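Local coordinates for putative alpha-L-fucosidase (PDB 3EYP), which probably hydrolyses alpha-L-fucosyl linkages as a family 29 glycoside hydrolase, pairing a TIM-barrel catalytic domain with an F5/8 type C beta-sandwich domain, at residues T355-A366 / R438-H449; N406-T414 / V425-R436. One frame throughout, in Å; residues are numbered along the deposited sequence.

Interaction 1: T355-A366 / R438-H449; sequences TYFAGKDGEVKA and RIQDGKACPAIH
Phe357 and Ile448 form an antiparallel hydrogen-bonded pair, their backbones exchanging two bonds; the one from Ile448 N to Phe357 O (2.9 Å) lies in the carbonyl plane. Gly359 N extends this ladder to Pro446 O. Farther along, Ala366 and Ile439 make a second antiparallel pair, and Ile439 N meets Ala366 O (2.6 Å) nearly head-on. The two ladders belong to the two facing sheets of the F5/8 type C beta-sandwich, so both segments pass from one sheet to the other.

Between the ladders lies a type II turn from Lys360 to Glu363. Cys445 CB sits 3.0 Å from Lys360 O and 3.2 Å from Glu363 O, and one water accepts from both Gly362 N and Cys445 N. A second water donates to Val364 O and Ala444 O. Arg339 holds Asp361 by a salt bridge.

Apolar contact centres on Pro446 CG, which reaches Phe357 CE2 (4.1 Å) and Ala366 CB, with Ile448 CD1 at the Phe357 ring edge. Other side chains pack on backbone: Pro446 CD on Glu363 O, Val364 CG1 on Gly442 and Ala444.

At the far end His449 ND1 donates to Thr355 O (2.8 Å) from above the carbonyl plane. The Tyr356 ring, CG set between the backbone N and carbonyl carbon (chi1 51°), makes an offset edge-to-face pair with the imidazole, its edge toward the imidazole face, planes at 81°. A leucine at His449 would probably leave Thr355 O without this donor and Tyr356 without its aromatic mate. The bond implies a proton on ND1, and gives Thr355 O a side-chain donor just beyond the last strand pair.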
loop_
_atom_site.group_PDB
_atom_site.type_symbol
_atom_site.label_atom_id
_atom_site.label_comp_id
_atom_site.label_asym_id
_atom_site.label_seq_id
_atom_site.Cartn_x
_atom_site.Cartn_y
_atom_site.Cartn_z
ATOM N N THR A 355 2.625 -17.793 14.850
ATOM C CA THR A 355 2.452 -17.773 16.316
ATOM C C THR A 355 2.213 -16.361 16.842
ATOM O O THR A 355 2.558 -15.363 16.215
ATOM C CB THR A 355 3.656 -18.333 17.019
ATOM O OG1 THR A 355 4.797 -17.574 16.638
ATOM C CG2 THR A 355 3.865 -19.793 16.601
ATOM N N TYR A 356 1.596 -16.323 18.008
ATOM C CA TYR A 356 1.368 -15.067 18.717
ATOM C C TYR A 356 1.157 -15.218 20.195
ATOM O O TYR A 356 0.717 -16.255 20.661
ATOM C CB TYR A 356 0.159 -14.371 18.094
ATOM C CG TYR A 356 -1.075 -15.199 17.961
ATOM C CD1 TYR A 356 -2.092 -15.087 18.891
ATOM C CD2 TYR A 356 -1.259 -16.058 16.897
ATOM C CE1 TYR A 356 -3.240 -15.778 18.774
ATOM C CE2 TYR A 356 -2.440 -16.778 16.774
ATOM C CZ TYR A 356 -3.409 -16.630 17.746
ATOM O OH TYR A 356 -4.583 -17.306 17.704
ATOM N N PHE A 357 1.504 -14.149 20.912
ATOM C CA PHE A 357 1.025 -13.906 22.277
ATOM C C PHE A 357 -0.478 -13.617 22.314
ATOM O O PHE A 357 -1.004 -12.885 21.477
ATOM C CB PHE A 357 1.771 -12.740 22.921
ATOM C CG PHE A 357 1.147 -12.272 24.205
ATOM C CD1 PHE A 357 1.060 -13.133 25.303
ATOM C CD2 PHE A 357 0.578 -11.002 24.295
ATOM C CE1 PHE A 357 0.462 -12.710 26.455
ATOM C CE2 PHE A 357 -0.027 -10.587 25.417
ATOM C CZ PHE A 357 -0.094 -11.429 26.518
ATOM N N ALA A 358 -1.167 -14.167 23.314
ATOM C CA ALA A 358 -2.565 -13.771 23.556
ATOM C C ALA A 358 -2.888 -13.792 25.020
ATOM O O ALA A 358 -2.272 -14.537 25.803
ATOM C CB ALA A 358 -3.575 -14.660 22.804
ATOM N N GLY A 359 -3.875 -12.981 25.321
ATOM C CA GLY A 359 -4.508 -12.861 26.613
ATOM C C GLY A 359 -5.737 -13.721 26.755
ATOM O O GLY A 359 -6.134 -14.471 25.871
ATOM N N LYS A 360 -6.240 -13.709 27.979
ATOM C CA LYS A 360 -7.402 -14.503 28.343
ATOM C C LYS A 360 -8.682 -13.796 27.895
ATOM O O LYS A 360 -8.751 -12.568 27.883
ATOM C CB LYS A 360 -7.423 -14.733 29.879
ATOM C CG LYS A 360 -6.248 -15.532 30.379
ATOM C CD LYS A 360 -6.272 -15.667 31.907
ATOM C CE LYS A 360 -5.008 -16.321 32.396
ATOM N NZ LYS A 360 -4.878 -16.174 33.853
ATOM N N ASP A 361 -9.691 -14.595 27.560
ATOM C CA ASP A 361 -10.990 -14.072 27.133
ATOM C C ASP A 361 -11.467 -13.029 28.123
ATOM O O ASP A 361 -11.584 -13.267 29.355
ATOM C CB ASP A 361 -12.060 -15.169 27.018
ATOM C CG ASP A 361 -11.838 -16.133 25.864
ATOM O OD1 ASP A 361 -11.097 -15.820 24.912
ATOM O OD2 ASP A 361 -12.448 -17.243 25.901
ATOM N N GLY A 362 -11.751 -11.861 27.567
ATOM C CA GLY A 362 -12.400 -10.756 28.288
ATOM C C GLY A 362 -11.461 -9.848 29.025
ATOM O O GLY A 362 -11.857 -8.870 29.630
ATOM N N GLU A 363 -10.205 -10.239 29.054
ATOM C CA GLU A 363 -9.218 -9.391 29.660
ATOM C C GLU A 363 -8.372 -8.712 28.560
ATOM O O GLU A 363 -7.576 -9.354 27.895
ATOM C CB GLU A 363 -8.314 -10.225 30.540
ATOM C CG GLU A 363 -7.246 -9.375 31.104
ATOM C CD GLU A 363 -7.816 -8.319 31.991
ATOM O OE1 GLU A 363 -7.715 -7.111 31.619
ATOM O OE2 GLU A 363 -8.413 -8.727 33.037
ATOM N N VAL A 364 -8.561 -7.400 28.439
ATOM C CA VAL A 364 -8.035 -6.597 27.331
ATOM C C VAL A 364 -6.684 -5.989 27.636
ATOM O O VAL A 364 -5.983 -5.532 26.732
ATOM C CB VAL A 364 -9.050 -5.463 26.912
ATOM C CG1 VAL A 364 -10.410 -6.042 26.545
ATOM C CG2 VAL A 364 -9.175 -4.382 27.978
ATOM N N LYS A 365 -6.328 -6.022 28.916
ATOM C CA LYS A 365 -5.034 -5.475 29.401
ATOM C C LYS A 365 -3.980 -6.555 29.613
ATOM O O LYS A 365 -4.290 -7.700 29.987
ATOM C CB LYS A 365 -5.187 -4.652 30.702
ATOM C CG LYS A 365 -6.127 -3.455 30.639
ATOM C CD LYS A 365 -6.108 -2.657 31.923
ATOM C CE LYS A 365 -6.421 -1.138 31.681
ATOM N NZ LYS A 365 -5.249 -0.104 31.362
ATOM N N ALA A 366 -2.741 -6.167 29.304
ATOM C CA ALA A 366 -1.526 -6.943 29.630
ATOM C C ALA A 366 -0.276 -6.111 29.738
ATOM O O ALA A 366 -0.080 -5.098 29.043
ATOM C CB ALA A 366 -1.308 -8.068 28.660
ATOM N N ARG A 438 3.082 -2.269 27.595
ATOM C CA ARG A 438 1.783 -2.127 28.241
ATOM C C ARG A 438 0.648 -2.120 27.212
ATOM O O ARG A 438 0.519 -1.183 26.417
ATOM C CB ARG A 438 1.707 -0.824 29.052
ATOM C CG ARG A 438 2.913 -0.525 30.007
ATOM C CD ARG A 438 2.459 0.383 31.171
ATOM N NE ARG A 438 1.717 -0.438 32.133
ATOM C CZ ARG A 438 1.163 0.002 33.271
ATOM N NH1 ARG A 438 0.538 -0.861 34.079
ATOM N NH2 ARG A 438 1.195 1.283 33.591
ATOM N N ILE A 439 -0.157 -3.180 27.249
ATOM C CA ILE A 439 -1.450 -3.256 26.549
ATOM C C ILE A 439 -2.445 -2.702 27.517
ATOM O O ILE A 439 -2.743 -3.319 28.554
ATOM C CB ILE A 439 -1.849 -4.716 26.130
ATOM C CG1 ILE A 439 -0.798 -5.321 25.234
ATOM C CG2 ILE A 439 -3.261 -4.772 25.408
ATOM C CD1 ILE A 439 -0.287 -4.390 24.211
ATOM N N GLN A 440 -2.901 -1.487 27.225
ATOM C CA GLN A 440 -3.675 -0.675 28.179
ATOM C C GLN A 440 -5.167 -0.707 28.033
ATOM O O GLN A 440 -5.891 -0.519 28.980
ATOM C CB GLN A 440 -3.178 0.768 28.137
ATOM C CG GLN A 440 -1.811 0.832 28.706
ATOM C CD GLN A 440 -1.057 2.075 28.354
ATOM O OE1 GLN A 440 -0.815 2.377 27.179
ATOM N NE2 GLN A 440 -0.610 2.776 29.386
ATOM N N ASP A 441 -5.631 -0.976 26.841
ATOM C CA ASP A 441 -7.076 -1.012 26.550
ATOM C C ASP A 441 -7.310 -1.668 25.213
ATOM O O ASP A 441 -6.398 -1.746 24.354
ATOM C CB ASP A 441 -7.662 0.398 26.531
ATOM C CG ASP A 441 -9.150 0.428 26.821
ATOM O OD1 ASP A 441 -9.776 -0.599 27.159
ATOM O OD2 ASP A 441 -9.729 1.508 26.684
ATOM N N GLY A 442 -8.542 -2.146 25.067
ATOM C CA GLY A 442 -8.983 -2.853 23.865
ATOM C C GLY A 442 -10.418 -3.255 23.870
ATOM O O GLY A 442 -11.093 -3.095 24.854
ATOM N N LYS A 443 -10.857 -3.749 22.729
ATOM C CA LYS A 443 -12.183 -4.309 22.543
ATOM C C LYS A 443 -12.183 -5.812 22.851
ATOM O O LYS A 443 -13.241 -6.424 23.061
ATOM C CB LYS A 443 -12.641 -4.143 21.111
ATOM C CG LYS A 443 -12.814 -2.718 20.707
ATOM C CD LYS A 443 -13.036 -2.628 19.210
ATOM C CE LYS A 443 -14.402 -3.162 18.814
ATOM N NZ LYS A 443 -14.492 -3.472 17.378
ATOM N N ALA A 444 -10.981 -6.381 22.861
ATOM C CA ALA A 444 -10.807 -7.792 23.220
ATOM C C ALA A 444 -9.398 -8.111 23.711
ATOM O O ALA A 444 -8.490 -7.306 23.644
ATOM C CB ALA A 444 -11.205 -8.731 22.068
ATOM N N CYS A 445 -9.249 -9.311 24.235
ATOM C CA CYS A 445 -7.952 -9.724 24.778
ATOM C C CYS A 445 -6.938 -9.586 23.646
ATOM O O CYS A 445 -7.280 -9.817 22.516
ATOM C CB CYS A 445 -7.950 -11.139 25.320
ATOM S SG CYS A 445 -8.357 -12.391 24.167
ATOM N N PRO A 446 -5.707 -9.224 23.954
ATOM C CA PRO A 446 -4.664 -9.038 22.912
ATOM C C PRO A 446 -4.299 -10.290 22.149
ATOM O O PRO A 446 -4.347 -11.405 22.664
ATOM C CB PRO A 446 -3.449 -8.571 23.697
ATOM C CG PRO A 446 -3.744 -8.825 25.131
ATOM C CD PRO A 446 -5.213 -8.940 25.307
ATOM N N ALA A 447 -3.929 -10.067 20.903
ATOM C CA ALA A 447 -3.395 -11.112 20.016
ATOM C C ALA A 447 -2.310 -10.503 19.150
ATOM O O ALA A 447 -2.625 -9.774 18.204
ATOM C CB ALA A 447 -4.507 -11.676 19.149
ATOM N N ILE A 448 -1.058 -10.715 19.560
ATOM C CA ILE A 448 0.105 -10.022 18.986
ATOM C C ILE A 448 1.174 -10.979 18.433
ATOM O O ILE A 448 1.759 -11.832 19.156
ATOM C CB ILE A 448 0.714 -9.057 20.026
ATOM C CG1 ILE A 448 -0.361 -8.022 20.440
ATOM C CG2 ILE A 448 2.000 -8.355 19.454
ATOM C CD1 ILE A 448 -0.188 -7.427 21.821
ATOM N N HIS A 449 1.455 -10.791 17.153
ATOM C CA HIS A 449 2.365 -11.668 16.425
ATOM C C HIS A 449 3.799 -11.357 16.796
ATOM O O HIS A 449 4.615 -12.239 17.021
ATOM C CB HIS A 449 2.235 -11.501 14.886
ATOM C CG HIS A 449 1.234 -12.401 14.253
ATOM N ND1 HIS A 449 1.320 -13.779 14.338
ATOM C CD2 HIS A 449 0.181 -12.138 13.438
ATOM C CE1 HIS A 449 0.313 -14.321 13.670
ATOM N NE2 HIS A 449 -0.378 -13.350 13.096
HETATM O O HOH W 1 -11.579 -11.030 24.676
HETATM O O HOH W 2 -6.202 -5.596 23.772
#

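Interaction 2: N406-T414 / V425-R436; sequences NWITIPEAT and VRLAPVKAKQVR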
loop_
_atom_site.group_PDB
_atom_site.type_symbol
_atom_site.label_atom_id
_atom_site.label_comp_id
_atom_site.label_asym_id
_atom_site.label_seq_id
_atom_site.Cartn_x
_atom_site.Cartn_y
_atom_site.Cartn_z
ATOM N N ASN A 406 12.999 2.831 38.203
ATOM C CA ASN A 406 11.756 3.298 37.616
ATOM C C ASN A 406 11.643 3.022 36.107
ATOM O O ASN A 406 12.640 2.937 35.389
ATOM C CB ASN A 406 11.593 4.788 37.917
ATOM N N TRP A 407 10.397 2.843 35.675
ATOM C CA TRP A 407 10.051 2.799 34.246
ATOM C C TRP A 407 10.056 4.208 33.684
ATOM O O TRP A 407 9.370 5.104 34.194
ATOM C CB TRP A 407 8.691 2.163 34.009
ATOM C CG TRP A 407 8.688 0.725 34.289
ATOM C CD1 TRP A 407 7.996 0.091 35.273
ATOM C CD2 TRP A 407 9.416 -0.296 33.592
ATOM N NE1 TRP A 407 8.247 -1.265 35.241
ATOM C CE2 TRP A 407 9.105 -1.529 34.210
ATOM C CE3 TRP A 407 10.277 -0.299 32.491
ATOM C CZ2 TRP A 407 9.647 -2.719 33.790
ATOM C CZ3 TRP A 407 10.807 -1.485 32.086
ATOM C CH2 TRP A 407 10.484 -2.682 32.718
ATOM N N ILE A 408 10.831 4.366 32.617
ATOM C CA ILE A 408 10.978 5.631 31.901
ATOM C C ILE A 408 10.110 5.539 30.662
ATOM O O ILE A 408 10.112 4.533 29.964
ATOM C CB ILE A 408 12.455 5.911 31.500
ATOM C CG1 ILE A 408 13.337 5.985 32.742
ATOM C CG2 ILE A 408 12.601 7.222 30.741
ATOM C CD1 ILE A 408 14.193 4.719 32.934
ATOM N N THR A 409 9.331 6.576 30.428
ATOM C CA THR A 409 8.416 6.550 29.299
ATOM C C THR A 409 9.196 6.886 28.047
ATOM O O THR A 409 10.261 7.483 28.099
ATOM C CB THR A 409 7.230 7.508 29.425
ATOM O OG1 THR A 409 7.659 8.861 29.158
ATOM C CG2 THR A 409 6.542 7.365 30.776
ATOM N N ILE A 410 8.660 6.433 26.924
ATOM C CA ILE A 410 9.188 6.768 25.609
ATOM C C ILE A 410 8.188 7.707 24.959
ATOM O O ILE A 410 7.086 7.301 24.653
ATOM C CB ILE A 410 9.386 5.512 24.726
ATOM C CG1 ILE A 410 10.417 4.559 25.370
ATOM C CG2 ILE A 410 9.900 5.935 23.351
ATOM C CD1 ILE A 410 10.536 3.193 24.710
ATOM N N PRO A 411 8.553 8.981 24.775
ATOM C CA PRO A 411 7.588 9.995 24.373
ATOM C C PRO A 411 6.784 9.643 23.172
ATOM O O PRO A 411 5.622 9.989 23.111
ATOM C CB PRO A 411 8.461 11.193 24.051
ATOM C CG PRO A 411 9.635 11.066 24.982
ATOM C CD PRO A 411 9.875 9.570 25.066
ATOM N N GLU A 412 7.424 8.962 22.225
ATOM C CA GLU A 412 6.825 8.686 20.908
ATOM C C GLU A 412 5.974 7.408 20.936
ATOM O O GLU A 412 5.256 7.065 19.978
ATOM C CB GLU A 412 7.941 8.587 19.809
ATOM C CG GLU A 412 8.961 9.788 19.697
ATOM C CD GLU A 412 10.183 9.633 20.632
ATOM O OE1 GLU A 412 10.044 8.946 21.651
ATOM O OE2 GLU A 412 11.296 10.200 20.368
ATOM N N ALA A 413 6.061 6.701 22.052
ATOM C CA ALA A 413 5.384 5.415 22.222
ATOM C C ALA A 413 4.568 5.345 23.485
ATOM O O ALA A 413 4.588 4.339 24.181
ATOM C CB ALA A 413 6.403 4.234 22.186
ATOM N N THR A 414 3.855 6.435 23.728
ATOM C CA THR A 414 2.928 6.588 24.844
ATOM C C THR A 414 1.478 6.819 24.419
ATOM O O THR A 414 1.141 7.721 23.676
ATOM C CB THR A 414 3.379 7.755 25.692
ATOM O OG1 THR A 414 4.757 7.584 26.037
ATOM C CG2 THR A 414 2.506 7.887 26.971
ATOM N N VAL A 425 7.357 2.670 15.434
ATOM C CA VAL A 425 7.633 3.922 16.123
ATOM C C VAL A 425 9.131 4.180 16.068
ATOM O O VAL A 425 9.942 3.262 16.223
ATOM C CB VAL A 425 7.122 3.903 17.597
ATOM C CG1 VAL A 425 7.761 5.077 18.392
ATOM C CG2 VAL A 425 5.581 3.996 17.598
ATOM N N ARG A 426 9.471 5.406 15.728
ATOM C CA ARG A 426 10.842 5.860 15.780
ATOM C C ARG A 426 10.971 6.839 16.950
ATOM O O ARG A 426 10.038 7.595 17.269
ATOM C CB ARG A 426 11.256 6.558 14.481
ATOM C CG ARG A 426 11.301 5.671 13.257
ATOM C CD ARG A 426 11.637 6.480 12.080
ATOM N NE ARG A 426 10.439 7.196 11.691
ATOM C CZ ARG A 426 10.380 8.029 10.668
ATOM N NH1 ARG A 426 11.472 8.217 9.932
ATOM N NH2 ARG A 426 9.224 8.628 10.376
ATOM N N LEU A 427 12.140 6.813 17.559
ATOM C CA LEU A 427 12.342 7.437 18.865
ATOM C C LEU A 427 13.778 7.805 19.046
ATOM O O LEU A 427 14.667 7.155 18.501
ATOM C CB LEU A 427 11.942 6.456 19.982
ATOM C CG LEU A 427 12.571 5.042 20.015
ATOM C CD1 LEU A 427 13.354 4.793 21.339
ATOM C CD2 LEU A 427 11.553 3.947 19.767
ATOM N N ALA A 428 13.983 8.887 19.794
ATOM C CA ALA A 428 15.327 9.259 20.229
ATOM C C ALA A 428 15.946 8.042 20.931
ATOM O O ALA A 428 15.290 7.387 21.754
ATOM C CB ALA A 428 15.306 10.521 21.134
ATOM N N PRO A 429 17.193 7.703 20.555
ATOM C CA PRO A 429 17.867 6.527 21.010
ATOM C C PRO A 429 17.832 6.450 22.511
ATOM O O PRO A 429 17.979 7.460 23.201
ATOM C CB PRO A 429 19.300 6.728 20.522
ATOM C CG PRO A 429 19.220 7.649 19.395
ATOM C CD PRO A 429 18.082 8.568 19.765
ATOM N N VAL A 430 17.566 5.250 22.999
ATOM C CA VAL A 430 17.632 5.000 24.448
ATOM C C VAL A 430 18.412 3.741 24.725
ATOM O O VAL A 430 18.461 2.829 23.900
ATOM C CB VAL A 430 16.230 4.906 25.110
ATOM C CG1 VAL A 430 15.412 6.147 24.800
ATOM C CG2 VAL A 430 15.488 3.664 24.671
ATOM N N LYS A 431 19.055 3.730 25.887
ATOM C CA LYS A 431 19.723 2.529 26.419
ATOM C C LYS A 431 18.788 1.820 27.425
ATOM O O LYS A 431 18.123 2.442 28.250
ATOM C CB LYS A 431 21.079 2.912 27.058
ATOM N N ALA A 432 18.703 0.512 27.322
ATOM C CA ALA A 432 17.750 -0.223 28.168
ATOM C C ALA A 432 18.278 -1.522 28.643
ATOM O O ALA A 432 18.921 -2.241 27.906
ATOM C CB ALA A 432 16.379 -0.466 27.407
ATOM N N LYS A 433 17.976 -1.807 29.898
ATOM C CA LYS A 433 18.221 -3.117 30.462
ATOM C C LYS A 433 16.947 -3.929 30.501
ATOM O O LYS A 433 16.956 -5.131 30.388
ATOM C CB LYS A 433 18.791 -3.016 31.877
ATOM C CG LYS A 433 19.777 -4.123 32.197
ATOM C CD LYS A 433 19.363 -5.481 31.622
ATOM C CE LYS A 433 18.740 -6.364 32.685
ATOM N NZ LYS A 433 19.742 -7.291 33.284
ATOM N N GLN A 434 15.848 -3.228 30.648
ATOM C CA GLN A 434 14.521 -3.846 30.522
ATOM C C GLN A 434 13.563 -2.967 29.742
ATOM O O GLN A 434 13.666 -1.754 29.751
ATOM C CB GLN A 434 13.921 -4.068 31.906
ATOM C CG GLN A 434 14.746 -4.932 32.835
ATOM C CD GLN A 434 14.043 -5.052 34.146
ATOM O OE1 GLN A 434 14.062 -4.113 34.939
ATOM N NE2 GLN A 434 13.327 -6.157 34.348
ATOM N N VAL A 435 12.650 -3.636 29.064
ATOM C CA VAL A 435 11.616 -3.001 28.251
ATOM C C VAL A 435 10.270 -3.542 28.641
ATOM O O VAL A 435 10.058 -4.765 28.703
ATOM C CB VAL A 435 11.805 -3.282 26.719
ATOM C CG1 VAL A 435 10.602 -2.677 25.861
ATOM C CG2 VAL A 435 13.163 -2.805 26.228
ATOM N N ARG A 436 9.359 -2.618 28.857
ATOM C CA ARG A 436 7.969 -2.955 29.151
ATOM C C ARG A 436 6.981 -2.581 28.049
ATOM O O ARG A 436 6.911 -1.428 27.611
ATOM C CB ARG A 436 7.502 -2.313 30.470
ATOM C CG ARG A 436 6.090 -2.711 30.812
ATOM C CD ARG A 436 5.727 -2.514 32.267
ATOM N NE ARG A 436 5.531 -1.121 32.632
ATOM C CZ ARG A 436 4.854 -0.744 33.723
ATOM N NH1 ARG A 436 4.706 0.532 34.021
ATOM N NH2 ARG A 436 4.284 -1.656 34.494
HETATM O O HOH W 3 12.855 8.317 23.180
#
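Val425 opens the contact by laying CG1 against Glu412 CB (3.8 Å) and Ala413 CB. In the F5/8 type C beta-sandwich this segment runs from one sheet, through corners at Ala428 and Lys433, into the other; 406-414 starts as the edge strand beside 393-401 and meets the second segment through side chains. Arg426 turns away to a salt bridge with Asp280, while its carbonyl O is approached by CB and CG of Glu412. Leu427 puts CB 4.0 Å from Ile410 CG2, and the Glu412 side chain crosses that of Leu427 at about a right angle, its OE1 near CB and its OE2 near CA. At the corner, Ala428 N donates to Glu412 OE2 (3.0 Å, 164° at the hydrogen), meeting the carboxylate from above its plane; a water donates to both Glu412 OE1 and Ala428 O. The bend of the Glu412 chain at chi2 (88°) brings the carboxylate back over this backbone.

Past the bulge of Lys433 and Gln434 opposite Thr401, Gln434 rests CB on Trp407 CH2 (3.8 Å), with its carbonyl O at the indole edge; its NE2 bonds Thr371. Arg436 then spreads over one indole face. Its guanidinium, in a salt bridge with Glu399, stacks flat on the five-membered ring at 11° between planes, a cation-pi contact, and its CB stands 3.7 Å from the centroid of the six-membered ring.

Overall arrangement
Both interactions lie in the F5/8 type C beta-sandwich, their centres about 21 Å apart, and share strand 434-442, which takes part through Ile439 in interaction 1 and through Gln434 and Arg436 in interaction 2. Each reaches both sheets, and each is only partly buried. Interaction 1 is the larger and works chiefly through strand pairing and backbone bonds, with a buried centre at Phe357, Pro446 and Ile448 and an exposed turn. Interaction 2 has no strand ladder across its segments: side chains do the work, with a small buried apolar group round Ile410 and Leu427 between a carboxylate-to-backbone bond and a partly exposed cation-pi stack.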